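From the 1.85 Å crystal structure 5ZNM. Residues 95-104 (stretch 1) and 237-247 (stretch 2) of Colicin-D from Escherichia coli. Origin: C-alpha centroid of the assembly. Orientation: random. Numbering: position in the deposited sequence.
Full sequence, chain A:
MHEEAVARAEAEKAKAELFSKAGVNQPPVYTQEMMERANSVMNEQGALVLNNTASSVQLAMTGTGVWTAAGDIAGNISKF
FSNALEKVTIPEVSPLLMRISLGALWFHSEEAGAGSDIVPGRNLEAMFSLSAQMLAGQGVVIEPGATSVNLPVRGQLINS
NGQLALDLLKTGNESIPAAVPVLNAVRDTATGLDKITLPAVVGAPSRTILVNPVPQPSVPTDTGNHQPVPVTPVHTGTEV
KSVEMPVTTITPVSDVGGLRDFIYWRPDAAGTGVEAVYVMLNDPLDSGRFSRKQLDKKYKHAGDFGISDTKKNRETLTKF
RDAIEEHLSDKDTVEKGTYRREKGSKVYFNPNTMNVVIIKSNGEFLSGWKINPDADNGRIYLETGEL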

# COMPACT_ATOMS: atom_id res chain seq x y z
N PRO A 95 14.93 27.93 -0.86
CA PRO A 95 14.86 26.92 0.20
C PRO A 95 13.66 25.99 0.08
O PRO A 95 13.79 24.79 0.39
CB PRO A 95 14.82 27.76 1.49
CG PRO A 95 14.26 29.07 1.06
CD PRO A 95 14.74 29.30 -0.35
N LEU A 96 12.51 26.49 -0.35
CA LEU A 96 11.37 25.61 -0.59
C LEU A 96 11.61 24.84 -1.89
O LEU A 96 11.62 25.42 -2.97
CB LEU A 96 10.07 26.40 -0.66
CG LEU A 96 8.81 25.58 -0.94
CD1 LEU A 96 8.65 24.47 0.10
CD2 LEU A 96 7.57 26.48 -0.96
N LEU A 97 11.82 23.53 -1.77
CA LEU A 97 12.07 22.69 -2.94
C LEU A 97 10.78 22.26 -3.61
O LEU A 97 10.73 22.15 -4.84
CB LEU A 97 12.85 21.44 -2.54
CG LEU A 97 14.27 21.70 -2.05
CD1 LEU A 97 14.79 20.46 -1.38
CD2 LEU A 97 15.13 22.08 -3.23
N MET A 98 9.74 21.99 -2.83
CA MET A 98 8.54 21.38 -3.37
C MET A 98 7.42 21.49 -2.35
O MET A 98 7.66 21.34 -1.15
CB MET A 98 8.80 19.92 -3.73
CG MET A 98 7.65 19.21 -4.38
SD MET A 98 8.25 17.64 -5.02
CE MET A 98 9.22 18.23 -6.41
N ARG A 99 6.22 21.77 -2.84
CA ARG A 99 5.02 21.74 -2.03
C ARG A 99 4.09 20.70 -2.62
O ARG A 99 3.81 20.73 -3.83
CB ARG A 99 4.34 23.11 -1.98
CG ARG A 99 2.95 23.10 -1.33
CD ARG A 99 2.56 24.49 -0.92
NE ARG A 99 3.63 25.21 -0.27
CZ ARG A 99 3.55 26.40 0.26
NH1 ARG A 99 2.42 27.06 0.23
NH2 ARG A 99 4.62 26.96 0.84
N ILE A 100 3.59 19.80 -1.78
CA ILE A 100 2.80 18.67 -2.21
C ILE A 100 1.48 18.74 -1.46
O ILE A 100 1.45 18.63 -0.23
CB ILE A 100 3.51 17.34 -1.93
CG1 ILE A 100 4.81 17.25 -2.73
CG2 ILE A 100 2.58 16.18 -2.24
CD1 ILE A 100 5.86 16.39 -2.07
N SER A 101 0.39 18.93 -2.19
CA SER A 101 -0.92 18.81 -1.58
C SER A 101 -1.19 17.35 -1.27
O SER A 101 -0.84 16.46 -2.05
CB SER A 101 -2.02 19.35 -2.50
OG SER A 101 -3.30 19.09 -1.95
N LEU A 102 -1.81 17.10 -0.12
CA LEU A 102 -2.23 15.75 0.25
C LEU A 102 -3.73 15.57 0.17
O LEU A 102 -4.22 14.46 0.42
CB LEU A 102 -1.74 15.42 1.66
CG LEU A 102 -0.22 15.55 1.75
CD1 LEU A 102 0.28 15.48 3.18
CD2 LEU A 102 0.40 14.46 0.88
N GLY A 103 -4.47 16.61 -0.18
CA GLY A 103 -5.92 16.61 -0.12
C GLY A 103 -6.44 17.73 0.77
O GLY A 103 -5.72 18.35 1.54
N ALA A 104 -7.74 18.00 0.62
CA ALA A 104 -8.40 19.03 1.41
C ALA A 104 -8.38 18.65 2.89
O ALA A 104 -9.18 17.84 3.33
CB ALA A 104 -9.83 19.23 0.95
N GLY A 237 -13.19 9.65 5.26
CA GLY A 237 -13.49 10.97 4.73
C GLY A 237 -12.73 11.23 3.43
O GLY A 237 -12.76 10.41 2.52
N THR A 238 -12.05 12.37 3.37
CA THR A 238 -11.51 12.87 2.11
C THR A 238 -10.32 12.04 1.64
O THR A 238 -9.46 11.63 2.43
CB THR A 238 -11.12 14.34 2.25
OG1 THR A 238 -12.31 15.13 2.36
CG2 THR A 238 -10.32 14.83 1.04
N GLU A 239 -10.26 11.83 0.33
CA GLU A 239 -9.22 11.01 -0.28
C GLU A 239 -7.86 11.68 -0.13
O GLU A 239 -7.73 12.90 -0.23
CB GLU A 239 -9.54 10.77 -1.76
CG GLU A 239 -10.95 10.23 -2.07
CD GLU A 239 -12.08 11.17 -1.64
OE1 GLU A 239 -13.09 10.69 -1.12
OE2 GLU A 239 -11.95 12.39 -1.81
N VAL A 240 -6.85 10.86 0.15
CA VAL A 240 -5.47 11.33 0.25
C VAL A 240 -4.83 11.16 -1.13
O VAL A 240 -4.74 10.04 -1.64
CB VAL A 240 -4.71 10.55 1.34
CG1 VAL A 240 -3.23 10.93 1.39
CG2 VAL A 240 -5.39 10.76 2.70
N LYS A 241 -4.42 12.27 -1.74
CA LYS A 241 -3.83 12.21 -3.07
C LYS A 241 -2.79 13.31 -3.20
O LYS A 241 -3.05 14.47 -2.89
CB LYS A 241 -4.90 12.33 -4.16
CG LYS A 241 -5.58 13.69 -4.23
CD LYS A 241 -6.93 13.62 -4.92
CE LYS A 241 -7.91 14.56 -4.23
NZ LYS A 241 -7.88 14.38 -2.75
N SER A 242 -1.59 12.93 -3.66
CA SER A 242 -0.46 13.84 -3.69
C SER A 242 -0.39 14.55 -5.04
O SER A 242 -0.28 13.91 -6.09
CB SER A 242 0.84 13.08 -3.42
OG SER A 242 1.10 12.17 -4.47
N VAL A 243 -0.47 15.88 -5.00
CA VAL A 243 -0.35 16.72 -6.18
C VAL A 243 0.65 17.82 -5.86
O VAL A 243 0.53 18.50 -4.83
CB VAL A 243 -1.70 17.34 -6.58
CG1 VAL A 243 -1.56 18.13 -7.87
CG2 VAL A 243 -2.77 16.28 -6.70
N GLU A 244 1.64 18.00 -6.73
CA GLU A 244 2.54 19.13 -6.57
C GLU A 244 1.79 20.43 -6.81
O GLU A 244 1.06 20.57 -7.80
CB GLU A 244 3.73 19.02 -7.52
CG GLU A 244 4.62 20.25 -7.51
CD GLU A 244 5.95 20.02 -8.21
OE1 GLU A 244 6.15 18.91 -8.75
OE2 GLU A 244 6.78 20.95 -8.21
N MET A 245 1.94 21.38 -5.90
CA MET A 245 1.28 22.67 -5.87
C MET A 245 2.20 23.74 -6.44
O MET A 245 3.39 23.77 -6.11
CB MET A 245 0.88 23.06 -4.45
CG MET A 245 -0.34 22.33 -3.88
SD MET A 245 -0.74 22.84 -2.18
CE MET A 245 -1.73 24.32 -2.44
N PRO A 246 1.66 24.64 -7.26
CA PRO A 246 2.48 25.76 -7.76
C PRO A 246 2.80 26.73 -6.64
O PRO A 246 1.98 26.96 -5.75
CB PRO A 246 1.58 26.41 -8.83
CG PRO A 246 0.24 25.74 -8.73
CD PRO A 246 0.23 24.83 -7.54
N VAL A 247 4.00 27.29 -6.69
CA VAL A 247 4.42 28.28 -5.71
C VAL A 247 5.41 29.26 -6.33
O VAL A 247 5.35 30.46 -6.06
CB VAL A 247 5.02 27.60 -4.47
CG1 VAL A 247 6.22 26.75 -4.86
CG2 VAL A 247 5.42 28.65 -3.44
O HOH W 1 5.84 22.75 -5.55

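Residues 238-247 run roughly antiparallel to the strand of stretch 1, their end-to-end directions 151° apart, and the two segments bury 701 Å² between them. Backbone hydrogen bonds carry much of the pairing, with side chains packed around them; Arg99 (88 Å²), Met245 (69 Å²) and Ser101 (68 Å²) are the residues most covered.

Gly237 lies beyond the reach of stretch 1, and its backbone angles (102/-129) suit a residue without CB. Contact begins at Thr238, whose CA-to-CB bond points toward the partner and whose methyl CG2 lies 4.0 Å from Ala104 O. The side chain of Glu239 stays clear, but its carbonyl approaches Gly103, with Glu239 O 4.1 Å from Gly103 CA. Glycine suits this position twice over: a CB here would lie 2.8 Å from Glu239 O, and the backbone angles of 122/165 would jam it against the preceding carbonyl.

At Val240 the CA leans on Leu102 O (3.4 Å) in a CA-H...O contact, and the same carbonyl accepts a hydrogen bond from Lys241 N at 3.1 Å. The side chain of Lys241 leaves its CA directed away from stretch 1, yet its flexible aliphatic length lets the end come back nearer. Ser242 CA makes a short CA-H...O contact of 3.1 Å with Ser101 O, while its side chain packs against Ile100, whose CG2 lies 3.7 Å from Ser242 CB.

Val243 forms the hydrogen-bonded bridge with Ser101: Ser101 N donates to Val243 O at 2.7 Å, and Val243 N returns a bond to Ser101 O at 3.0 Å. Ser101 is buried, and its small side chain packs against Met245, with Ser101 CB 3.7 Å from Met245 CG. Within stretch 1, Ser101 OG accepts a 3.3 Å hydrogen bond from Gly103 N.

Glu244 pairs with Ile100 across a non-hydrogen-bonded position, CA to CA 4.4 Å, and both side chains lie on the same sheet face. The extended Glu244 chain reaches Met98, bringing OE1 to 3.9 Å from Met98 CE, and its OE2 receives a weak hydrogen bond from water 1 at 3.3 Å. That water also accepts from Arg99 N (2.9 Å) and lies within donating distance of Met245 O (2.7 Å), so it bridges the two backbones.

Met245 N closes the ladder with a nearly linear bond to Arg99 O (2.9 Å, 176°). Its CA-to-CB bond points toward stretch 1, and Met245 CB lies 3.7 Å from Arg99 CG. Pro246 turns away, whereas Val247 points back, its CG2 meeting Leu96 CD2 at 3.9 Å in an apolar contact.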